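Local coordinates for protein xylan esterase 1 (PDB 3FCY) that probably removes acetyl groups from xylan and from cephalosporin C as a family CE7 serine esterase, and binds calcium, at residues 110-121 with 135-146; 204-215 with 224-234. All blocks are in the same frame, centred on the assembly; numbering follows the deposited sequence.

Contact 1 (110-121 with 135-146); sequences ALIRFHGYSSNS and FTVVAMDVRGQG
His115 and Val142 meet where the chain leads on from two parallel strands, 108-114 and 136-140, neighbours in the central sheet of an alpha/beta hydrolase and joined by a beta-alpha-beta crossover. Leu111 and Arg113 each donate to and accept from strand 136-140, the last bond, from Met140 N, being the longest and most bent. On one face of the sheet the aromatic and sulfur-bearing side chains of Phe114 and Met140 come together. CE1 of the ring lies 4.1 Å from Met140 CB, and Met140 SD sits at the ring's edge, 5.4 Å from its centroid, a Met-aromatic contact. Met140 reaches there with CG anti to its own N (chi1 -173°) and a bend at the sulfur. On the other face the edge of the Phe135 ring, through CD1, abuts Leu111 CB at 3.9 Å.

Past the strands, side chains join the backbone in the bonding. The imidazole of His115 is gripped at both nitrogens, ND1 donating a hydrogen bond to Gly116 O in the ring plane while NE2 receives the N-H of Val142 at 3.0 Å, somewhat tilted from that plane; together these fix the ring's rotation. Ser119 C and Asn120 CA lie over one of its faces, offset toward the rim, and Val142 CG2 packs against NE2. Tyr117, predicted to bind substrate, sends its hydroxyl to Glu252 and His163. Farther along, Asp141 OD1 accepts the N-H of Ser121 at 2.7 Å, whereas the amide of Asn120, whose OD1 accepts from Gly122 N, donates through ND2 to Gly146 O at 3.1 Å from above the carbonyl plane.

Contact 2 (204-215 with 224-234); sequences VMGPSQGGGLSL and VRKVVSEYPFL
Met205 and Val228 stand as neighbours on the same face of the sheet, on parallel strands whose segment axes come within 4.8 Å. Strand, turn and helix here have the form of the nucleophile elbow of the alpha/beta hydrolase fold, consistent with Ser208, at the turn, being the predicted nucleophile.

Backbone bonds come first. Val204, Gly206 and Ser208 donate to Lys226, Val228 and Glu230, and Val204 O and Gly206 O receive Val228 N and Glu230 N. Beyond the strands, Phe233 N meets Ser208 O at 3.0 Å from above the carbonyl plane; the same oxygen takes Gly212 N of the helix. Ser208 has phi 54°, the strained backbone expected of an elbow.

One side-chain bond ties helix to strand: Ser229 OG, anti to its own N (chi1 -175°), donates to Gly211 O at 2.7 Å, also from above the plane. The close approach depends on glycines, since a CB on Gly211 would clash with Glu230 O and one on Gly212 with Phe233 O.

Apolar packing completes the contact. Met205 CG presses on Val228 CB at 3.5 Å, and Pro207 CB lies 3.8 Å from Tyr231 CZ. Leu215 CG lies 3.6 Å from Ser229 OG. The same leucine sets CD2 near Val227 CG1 and CD1 4.1 Å from Pro232 CB; an alanine here would probably open a gap between the helix and these two residues, and uncover the Ser229 hydroxyl.

Strand 108-114 pairs with Met205 on the far side of strand 202-207, helix 176-192 packs on Leu213, and helix 333-342 covers Val228 and Glu230.

Contacts 1 and 2 belong to two beta-alpha-beta units of one sheet, in series along the chain, their centres about 11 Å apart. Strands 108-114 and 202-207 are the seam: Phe114 N lies 2.9 Å from Met205 O and Ile112 O lies 2.9 Å from Met205 N, both probable hydrogen bonds. The loops after the strands converge on the predicted active site. Contact 2 supplies Ser208, whose OG is hydrogen-bonded to His327, with Asp298 as the predicted third member of the triad; contact 1 brings Gly116 CA to 4.9 Å from Ser208 CB, and Tyr117, whose ring meets that of Phe233.

Contact 1 (110-121 with 135-146)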
loop_
_atom_site.group_PDB
_atom_site.type_symbol
_atom_site.label_atom_id
_atom_site.label_comp_id
_atom_site.label_asym_id
_atom_site.label_seq_id
_atom_site.Cartn_x
_atom_site.Cartn_y
_atom_site.Cartn_z
ATOM N N ALA A 110 34.753 -28.436 -3.363
ATOM C CA ALA A 110 34.095 -27.838 -2.213
ATOM C C ALA A 110 33.336 -26.605 -2.685
ATOM O O ALA A 110 33.732 -25.941 -3.649
ATOM C CB ALA A 110 35.124 -27.452 -1.150
ATOM N N LEU A 111 32.230 -26.318 -2.012
ATOM C CA LEU A 111 31.420 -25.156 -2.337
ATOM C C LEU A 111 31.270 -24.312 -1.079
ATOM O O LEU A 111 31.005 -24.845 -0.001
ATOM C CB LEU A 111 30.033 -25.583 -2.830
ATOM C CG LEU A 111 28.985 -24.459 -2.963
ATOM C CD1 LEU A 111 29.354 -23.524 -4.108
ATOM C CD2 LEU A 111 27.612 -25.069 -3.218
ATOM N N ILE A 112 31.454 -23.003 -1.215
ATOM C CA ILE A 112 31.296 -22.096 -0.085
ATOM C C ILE A 112 30.123 -21.163 -0.390
ATOM O O ILE A 112 30.168 -20.383 -1.343
ATOM C CB ILE A 112 32.557 -21.235 0.152
ATOM C CG1 ILE A 112 33.787 -22.131 0.325
ATOM C CG2 ILE A 112 32.367 -20.386 1.408
ATOM C CD1 ILE A 112 35.103 -21.354 0.432
ATOM N N ARG A 113 29.067 -21.258 0.412
ATOM C CA ARG A 113 27.891 -20.417 0.217
ATOM C C ARG A 113 27.905 -19.197 1.131
ATOM O O ARG A 113 28.353 -19.266 2.278
ATOM C CB ARG A 113 26.606 -21.215 0.482
ATOM C CG ARG A 113 26.100 -22.043 -0.685
ATOM C CD ARG A 113 24.806 -22.753 -0.288
ATOM N NE ARG A 113 24.075 -23.306 -1.427
ATOM C CZ ARG A 113 23.463 -22.574 -2.357
ATOM N NH1 ARG A 113 23.491 -21.248 -2.290
ATOM N NH2 ARG A 113 22.808 -23.168 -3.347
ATOM N N PHE A 114 27.415 -18.082 0.600
ATOM C CA PHE A 114 27.320 -16.828 1.339
ATOM C C PHE A 114 25.847 -16.425 1.312
ATOM O O PHE A 114 25.164 -16.619 0.304
ATOM C CB PHE A 114 28.222 -15.779 0.689
ATOM C CG PHE A 114 29.685 -16.141 0.742
ATOM C CD1 PHE A 114 30.322 -16.328 1.970
ATOM C CD2 PHE A 114 30.419 -16.324 -0.429
ATOM C CE1 PHE A 114 31.670 -16.693 2.035
ATOM C CE2 PHE A 114 31.774 -16.690 -0.378
ATOM C CZ PHE A 114 32.398 -16.875 0.856
ATOM N N HIS A 115 25.357 -15.868 2.414
ATOM C CA HIS A 115 23.941 -15.531 2.521
ATOM C C HIS A 115 23.519 -14.088 2.281
ATOM O O HIS A 115 24.346 -13.176 2.183
ATOM C CB HIS A 115 23.429 -15.975 3.893
ATOM C CG HIS A 115 24.014 -15.199 5.033
ATOM N ND1 HIS A 115 23.683 -13.885 5.284
ATOM C CD2 HIS A 115 24.928 -15.543 5.972
ATOM C CE1 HIS A 115 24.369 -13.451 6.328
ATOM N NE2 HIS A 115 25.133 -14.438 6.764
ATOM N N GLY A 116 22.202 -13.909 2.202
ATOM C CA GLY A 116 21.612 -12.606 1.977
ATOM C C GLY A 116 21.734 -11.659 3.159
ATOM O O GLY A 116 22.022 -12.067 4.284
ATOM N N TYR A 117 21.506 -10.381 2.882
ATOM C CA TYR A 117 21.590 -9.313 3.871
ATOM C C TYR A 117 20.638 -9.530 5.055
ATOM O O TYR A 117 19.427 -9.627 4.871
ATOM C CB TYR A 117 21.278 -7.990 3.168
ATOM C CG TYR A 117 21.807 -6.744 3.838
ATOM C CD1 TYR A 117 22.893 -6.796 4.709
ATOM C CD2 TYR A 117 21.260 -5.493 3.539
ATOM C CE1 TYR A 117 23.426 -5.630 5.266
ATOM C CE2 TYR A 117 21.784 -4.326 4.084
ATOM C CZ TYR A 117 22.865 -4.397 4.946
ATOM O OH TYR A 117 23.380 -3.239 5.486
ATOM N N SER A 118 21.208 -9.605 6.258
ATOM C CA SER A 118 20.476 -9.794 7.513
ATOM C C SER A 118 20.103 -11.249 7.801
ATOM O O SER A 118 19.544 -11.557 8.858
ATOM C CB SER A 118 19.202 -8.926 7.549
ATOM O OG SER A 118 18.112 -9.566 6.908
ATOM N N SER A 119 20.419 -12.147 6.873
ATOM C CA SER A 119 20.097 -13.558 7.062
ATOM C C SER A 119 21.263 -14.295 7.710
ATOM O O SER A 119 22.057 -13.701 8.437
ATOM C CB SER A 119 19.762 -14.205 5.716
ATOM O OG SER A 119 19.265 -15.520 5.899
ATOM N N ASN A 120 21.355 -15.596 7.453
ATOM C CA ASN A 120 22.430 -16.422 7.990
ATOM C C ASN A 120 22.615 -17.651 7.094
ATOM O O ASN A 120 21.962 -17.769 6.062
ATOM C CB ASN A 120 22.123 -16.852 9.434
ATOM C CG ASN A 120 20.829 -17.635 9.551
ATOM O OD1 ASN A 120 20.521 -18.477 8.710
ATOM N ND2 ASN A 120 20.072 -17.374 10.611
ATOM N N SER A 121 23.496 -18.561 7.500
ATOM C CA SER A 121 23.781 -19.765 6.724
ATOM C C SER A 121 22.577 -20.683 6.494
ATOM O O SER A 121 22.651 -21.613 5.691
ATOM C CB SER A 121 24.919 -20.554 7.386
ATOM O OG SER A 121 24.544 -21.018 8.671
ATOM N N PHE A 135 30.532 -33.126 -2.804
ATOM C CA PHE A 135 31.190 -31.882 -2.411
ATOM C C PHE A 135 31.237 -31.708 -0.902
ATOM O O PHE A 135 30.398 -32.243 -0.178
ATOM C CB PHE A 135 30.426 -30.654 -2.921
ATOM C CG PHE A 135 30.738 -30.247 -4.328
ATOM C CD1 PHE A 135 30.947 -28.901 -4.627
ATOM C CD2 PHE A 135 30.732 -31.171 -5.369
ATOM C CE1 PHE A 135 31.139 -28.475 -5.945
ATOM C CE2 PHE A 135 30.924 -30.760 -6.694
ATOM C CZ PHE A 135 31.125 -29.406 -6.980
ATOM N N THR A 136 32.232 -30.952 -0.442
ATOM C CA THR A 136 32.310 -30.574 0.956
ATOM C C THR A 136 31.567 -29.246 0.818
ATOM O O THR A 136 31.793 -28.516 -0.153
ATOM C CB THR A 136 33.759 -30.301 1.422
ATOM O OG1 THR A 136 34.320 -31.504 1.951
ATOM C CG2 THR A 136 33.788 -29.222 2.512
ATOM N N VAL A 137 30.660 -28.941 1.741
ATOM C CA VAL A 137 29.913 -27.688 1.652
ATOM C C VAL A 137 30.091 -26.840 2.905
ATOM O O VAL A 137 29.945 -27.331 4.027
ATOM C CB VAL A 137 28.395 -27.942 1.430
ATOM C CG1 VAL A 137 27.639 -26.608 1.363
ATOM C CG2 VAL A 137 28.184 -28.731 0.143
ATOM N N VAL A 138 30.406 -25.565 2.695
ATOM C CA VAL A 138 30.610 -24.621 3.788
ATOM C C VAL A 138 29.707 -23.406 3.571
ATOM O O VAL A 138 29.589 -22.910 2.455
ATOM C CB VAL A 138 32.086 -24.149 3.846
ATOM C CG1 VAL A 138 32.290 -23.196 5.018
ATOM C CG2 VAL A 138 33.013 -25.354 3.977
ATOM N N ALA A 139 29.061 -22.946 4.639
ATOM C CA ALA A 139 28.174 -21.783 4.570
ATOM C C ALA A 139 28.531 -20.850 5.724
ATOM O O ALA A 139 28.249 -21.150 6.884
ATOM C CB ALA A 139 26.718 -22.223 4.674
ATOM N N MET A 140 29.143 -19.719 5.388
ATOM C CA MET A 140 29.594 -18.735 6.373
ATOM C C MET A 140 28.523 -17.752 6.835
ATOM O O MET A 140 27.647 -17.358 6.061
ATOM C CB MET A 140 30.768 -17.937 5.791
ATOM C CG MET A 140 31.445 -16.979 6.768
ATOM S SD MET A 140 32.545 -15.805 5.931
ATOM C CE MET A 140 31.406 -14.440 5.631
ATOM N N ASP A 141 28.597 -17.367 8.106
ATOM C CA ASP A 141 27.674 -16.384 8.661
ATOM C C ASP A 141 28.417 -15.057 8.629
ATOM O O ASP A 141 29.596 -14.994 8.990
ATOM C CB ASP A 141 27.296 -16.705 10.111
ATOM C CG ASP A 141 26.293 -17.835 10.222
ATOM O OD1 ASP A 141 25.525 -18.051 9.256
ATOM O OD2 ASP A 141 26.258 -18.493 11.285
ATOM N N VAL A 142 27.740 -14.005 8.180
ATOM C CA VAL A 142 28.351 -12.683 8.124
ATOM C C VAL A 142 28.377 -12.100 9.535
ATOM O O VAL A 142 27.450 -12.314 10.317
ATOM C CB VAL A 142 27.563 -11.734 7.188
ATOM C CG1 VAL A 142 28.104 -10.310 7.303
ATOM C CG2 VAL A 142 27.674 -12.220 5.742
ATOM N N ARG A 143 29.450 -11.381 9.857
ATOM C CA ARG A 143 29.593 -10.756 11.170
ATOM C C ARG A 143 28.369 -9.931 11.550
ATOM O O ARG A 143 27.855 -9.164 10.744
ATOM C CB ARG A 143 30.804 -9.820 11.191
ATOM C CG ARG A 143 32.135 -10.480 10.919
ATOM C CD ARG A 143 33.265 -9.465 10.999
ATOM N NE ARG A 143 34.556 -10.097 10.759
ATOM C CZ ARG A 143 35.719 -9.628 11.198
ATOM N NH1 ARG A 143 35.761 -8.506 11.908
ATOM N NH2 ARG A 143 36.838 -10.291 10.936
ATOM N N GLY A 144 27.917 -10.099 12.787
ATOM C CA GLY A 144 26.791 -9.336 13.299
ATOM C C GLY A 144 25.449 -9.356 12.589
ATOM O O GLY A 144 24.628 -8.463 12.823
ATOM N N GLN A 145 25.200 -10.340 11.728
ATOM C CA GLN A 145 23.907 -10.385 11.064
ATOM C C GLN A 145 22.995 -11.433 11.713
ATOM O O GLN A 145 22.887 -11.467 12.942
ATOM C CB GLN A 145 24.080 -10.597 9.549
ATOM C CG GLN A 145 24.854 -9.434 8.912
ATOM C CD GLN A 145 24.710 -9.324 7.400
ATOM O OE1 GLN A 145 24.037 -10.135 6.758
ATOM N NE2 GLN A 145 25.347 -8.305 6.825
ATOM N N GLY A 146 22.350 -12.284 10.924
ATOM C CA GLY A 146 21.442 -13.256 11.514
ATOM C C GLY A 146 22.025 -14.552 12.051
ATOM O O GLY A 146 21.287 -15.384 12.583
HETATM O O HOH W 1 25.958 -18.793 4.175
HETATM O O HOH W 2 27.836 -15.312 4.046
HETATM O O HOH W 3 25.027 -13.957 9.839
HETATM O O HOH W 4 24.211 -20.131 11.516
#

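Contact 2 (204-215 with 224-234)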
loop_
_atom_site.group_PDB
_atom_site.type_symbol
_atom_site.label_atom_id
_atom_site.label_comp_id
_atom_site.label_asym_id
_atom_site.label_seq_id
_atom_site.Cartn_x
_atom_site.Cartn_y
_atom_site.Cartn_z
ATOM N N VAL A 204 32.371 -20.815 -5.110
ATOM C CA VAL A 204 31.647 -19.992 -4.144
ATOM C C VAL A 204 30.338 -19.556 -4.790
ATOM O O VAL A 204 30.273 -19.367 -6.007
ATOM C CB VAL A 204 32.475 -18.752 -3.719
ATOM C CG1 VAL A 204 33.825 -19.200 -3.161
ATOM C CG2 VAL A 204 32.680 -17.821 -4.896
ATOM N N MET A 205 29.301 -19.385 -3.975
ATOM C CA MET A 205 27.992 -19.020 -4.498
ATOM C C MET A 205 27.105 -18.310 -3.481
ATOM O O MET A 205 27.258 -18.489 -2.274
ATOM C CB MET A 205 27.300 -20.296 -4.993
ATOM C CG MET A 205 25.850 -20.153 -5.396
ATOM S SD MET A 205 25.247 -21.693 -6.139
ATOM C CE MET A 205 25.488 -22.809 -4.796
ATOM N N GLY A 206 26.172 -17.504 -3.983
ATOM C CA GLY A 206 25.260 -16.797 -3.109
ATOM C C GLY A 206 24.365 -15.810 -3.834
ATOM O O GLY A 206 24.693 -15.350 -4.934
ATOM N N PRO A 207 23.201 -15.487 -3.246
ATOM C CA PRO A 207 22.260 -14.538 -3.851
ATOM C C PRO A 207 22.315 -13.179 -3.142
ATOM O O PRO A 207 22.559 -13.111 -1.939
ATOM C CB PRO A 207 20.922 -15.234 -3.652
ATOM C CG PRO A 207 21.082 -15.784 -2.241
ATOM C CD PRO A 207 22.526 -16.311 -2.221
ATOM N N SER A 208 22.079 -12.102 -3.889
ATOM C CA SER A 208 22.086 -10.750 -3.329
ATOM C C SER A 208 23.391 -10.463 -2.583
ATOM O O SER A 208 24.459 -10.473 -3.196
ATOM C CB SER A 208 20.882 -10.573 -2.395
ATOM O OG SER A 208 20.619 -9.196 -2.175
ATOM N N GLN A 209 23.319 -10.198 -1.275
ATOM C CA GLN A 209 24.545 -9.937 -0.508
ATOM C C GLN A 209 25.513 -11.102 -0.710
ATOM O O GLN A 209 26.715 -10.901 -0.865
ATOM C CB GLN A 209 24.266 -9.793 0.993
ATOM C CG GLN A 209 25.551 -9.585 1.822
ATOM C CD GLN A 209 25.321 -9.604 3.329
ATOM O OE1 GLN A 209 24.928 -10.623 3.901
ATOM N NE2 GLN A 209 25.566 -8.473 3.975
ATOM N N GLY A 210 24.971 -12.319 -0.706
ATOM C CA GLY A 210 25.784 -13.508 -0.896
ATOM C C GLY A 210 26.421 -13.535 -2.272
ATOM O O GLY A 210 27.488 -14.125 -2.466
ATOM N N GLY A 211 25.756 -12.905 -3.235
ATOM C CA GLY A 211 26.286 -12.846 -4.586
ATOM C C GLY A 211 27.408 -11.826 -4.643
ATOM O O GLY A 211 28.365 -11.979 -5.405
ATOM N N GLY A 212 27.285 -10.778 -3.833
ATOM C CA GLY A 212 28.308 -9.753 -3.792
ATOM C C GLY A 212 29.534 -10.300 -3.084
ATOM O O GLY A 212 30.670 -10.042 -3.484
ATOM N N LEU A 213 29.292 -11.063 -2.024
ATOM C CA LEU A 213 30.358 -11.680 -1.251
ATOM C C LEU A 213 31.073 -12.755 -2.066
ATOM O O LEU A 213 32.266 -12.995 -1.870
ATOM C CB LEU A 213 29.796 -12.301 0.032
ATOM C CG LEU A 213 29.274 -11.313 1.079
ATOM C CD1 LEU A 213 28.726 -12.077 2.278
ATOM C CD2 LEU A 213 30.401 -10.379 1.509
ATOM N N SER A 214 30.341 -13.417 -2.960
ATOM C CA SER A 214 30.938 -14.453 -3.808
ATOM C C SER A 214 31.964 -13.810 -4.734
ATOM O O SER A 214 33.051 -14.350 -4.941
ATOM C CB SER A 214 29.866 -15.158 -4.648
ATOM O OG SER A 214 29.088 -16.023 -3.846
ATOM N N LEU A 215 31.612 -12.655 -5.288
ATOM C CA LEU A 215 32.510 -11.933 -6.181
ATOM C C LEU A 215 33.726 -11.445 -5.397
ATOM O O LEU A 215 34.864 -11.592 -5.847
ATOM C CB LEU A 215 31.789 -10.740 -6.815
ATOM C CG LEU A 215 30.602 -11.047 -7.734
ATOM C CD1 LEU A 215 29.879 -9.756 -8.078
ATOM C CD2 LEU A 215 31.085 -11.750 -9.001
ATOM N N VAL A 224 40.109 -19.407 -6.131
ATOM C CA VAL A 224 38.735 -19.884 -6.287
ATOM C C VAL A 224 38.490 -20.150 -7.770
ATOM O O VAL A 224 38.697 -19.275 -8.606
ATOM C CB VAL A 224 37.723 -18.849 -5.759
ATOM C CG1 VAL A 224 36.311 -19.230 -6.180
ATOM C CG2 VAL A 224 37.820 -18.777 -4.242
ATOM N N ARG A 225 38.032 -21.359 -8.074
ATOM C CA ARG A 225 37.811 -21.808 -9.451
ATOM C C ARG A 225 36.460 -21.501 -10.117
ATOM O O ARG A 225 36.412 -21.246 -11.328
ATOM C CB ARG A 225 38.078 -23.318 -9.515
ATOM C CG ARG A 225 38.261 -23.868 -10.914
ATOM C CD ARG A 225 39.522 -23.317 -11.564
ATOM N NE ARG A 225 39.712 -23.874 -12.898
ATOM C CZ ARG A 225 38.924 -23.618 -13.938
ATOM N NH1 ARG A 225 37.885 -22.801 -13.805
ATOM N NH2 ARG A 225 39.167 -24.194 -15.111
ATOM N N LYS A 226 35.372 -21.546 -9.347
ATOM C CA LYS A 226 34.029 -21.276 -9.879
ATOM C C LYS A 226 33.291 -20.234 -9.040
ATOM O O LYS A 226 33.430 -20.196 -7.814
ATOM C CB LYS A 226 33.186 -22.559 -9.919
ATOM C CG LYS A 226 33.607 -23.589 -10.959
ATOM C CD LYS A 226 33.486 -23.076 -12.382
ATOM C CE LYS A 226 33.833 -24.180 -13.369
ATOM N NZ LYS A 226 33.876 -23.732 -14.783
ATOM N N VAL A 227 32.491 -19.404 -9.704
ATOM C CA VAL A 227 31.744 -18.356 -9.013
ATOM C C VAL A 227 30.309 -18.210 -9.510
ATOM O O VAL A 227 30.076 -17.965 -10.694
ATOM C CB VAL A 227 32.425 -16.978 -9.181
ATOM C CG1 VAL A 227 31.760 -15.954 -8.270
ATOM C CG2 VAL A 227 33.919 -17.085 -8.896
ATOM N N VAL A 228 29.349 -18.374 -8.607
ATOM C CA VAL A 228 27.947 -18.193 -8.965
ATOM C C VAL A 228 27.458 -16.995 -8.162
ATOM O O VAL A 228 27.417 -17.030 -6.928
ATOM C CB VAL A 228 27.083 -19.435 -8.642
ATOM C CG1 VAL A 228 25.610 -19.126 -8.915
ATOM C CG2 VAL A 228 27.525 -20.623 -9.513
ATOM N N SER A 229 27.119 -15.926 -8.872
ATOM C CA SER A 229 26.649 -14.695 -8.250
ATOM C C SER A 229 25.255 -14.343 -8.756
ATOM O O SER A 229 25.080 -13.921 -9.903
ATOM C CB SER A 229 27.627 -13.561 -8.557
ATOM O OG SER A 229 27.267 -12.375 -7.879
ATOM N N GLU A 230 24.267 -14.522 -7.888
ATOM C CA GLU A 230 22.877 -14.249 -8.224
ATOM C C GLU A 230 22.451 -12.854 -7.788
ATOM O O GLU A 230 22.521 -12.520 -6.606
ATOM C CB GLU A 230 21.987 -15.310 -7.576
ATOM C CG GLU A 230 22.302 -16.707 -8.075
ATOM C CD GLU A 230 21.503 -17.789 -7.386
ATOM O OE1 GLU A 230 20.260 -17.690 -7.349
ATOM O OE2 GLU A 230 22.122 -18.751 -6.892
ATOM N N TYR A 231 21.998 -12.053 -8.752
ATOM C CA TYR A 231 21.570 -10.676 -8.496
ATOM C C TYR A 231 22.355 -10.068 -7.338
ATOM O O TYR A 231 21.797 -9.747 -6.287
ATOM C CB TYR A 231 20.053 -10.614 -8.231
ATOM C CG TYR A 231 19.464 -11.715 -7.366
ATOM C CD1 TYR A 231 19.121 -11.479 -6.033
ATOM C CD2 TYR A 231 19.186 -12.972 -7.899
ATOM C CE1 TYR A 231 18.505 -12.470 -5.256
ATOM C CE2 TYR A 231 18.575 -13.967 -7.134
ATOM C CZ TYR A 231 18.234 -13.710 -5.815
ATOM O OH TYR A 231 17.618 -14.688 -5.069
ATOM N N PRO A 232 23.671 -9.889 -7.536
ATOM C CA PRO A 232 24.578 -9.328 -6.528
ATOM C C PRO A 232 24.225 -7.961 -5.954
ATOM O O PRO A 232 23.779 -7.055 -6.657
ATOM C CB PRO A 232 25.932 -9.331 -7.238
ATOM C CG PRO A 232 25.556 -9.160 -8.688
ATOM C CD PRO A 232 24.376 -10.091 -8.817
ATOM N N PHE A 233 24.440 -7.855 -4.649
ATOM C CA PHE A 233 24.210 -6.653 -3.855
ATOM C C PHE A 233 25.626 -6.115 -3.605
ATOM O O PHE A 233 26.599 -6.836 -3.831
ATOM C CB PHE A 233 23.541 -7.081 -2.541
ATOM C CG PHE A 233 23.254 -5.960 -1.575
ATOM C CD1 PHE A 233 22.451 -4.885 -1.938
ATOM C CD2 PHE A 233 23.714 -6.037 -0.258
ATOM C CE1 PHE A 233 22.104 -3.906 -1.004
ATOM C CE2 PHE A 233 23.373 -5.067 0.680
ATOM C CZ PHE A 233 22.565 -3.999 0.305
ATOM N N LEU A 234 25.742 -4.866 -3.161
ATOM C CA LEU A 234 27.043 -4.249 -2.869
ATOM C C LEU A 234 27.834 -3.856 -4.114
ATOM O O LEU A 234 29.064 -3.950 -4.138
ATOM C CB LEU A 234 27.903 -5.190 -2.016
ATOM C CG LEU A 234 27.309 -5.692 -0.695
ATOM C CD1 LEU A 234 28.287 -6.674 -0.061
ATOM C CD2 LEU A 234 27.027 -4.519 0.246
#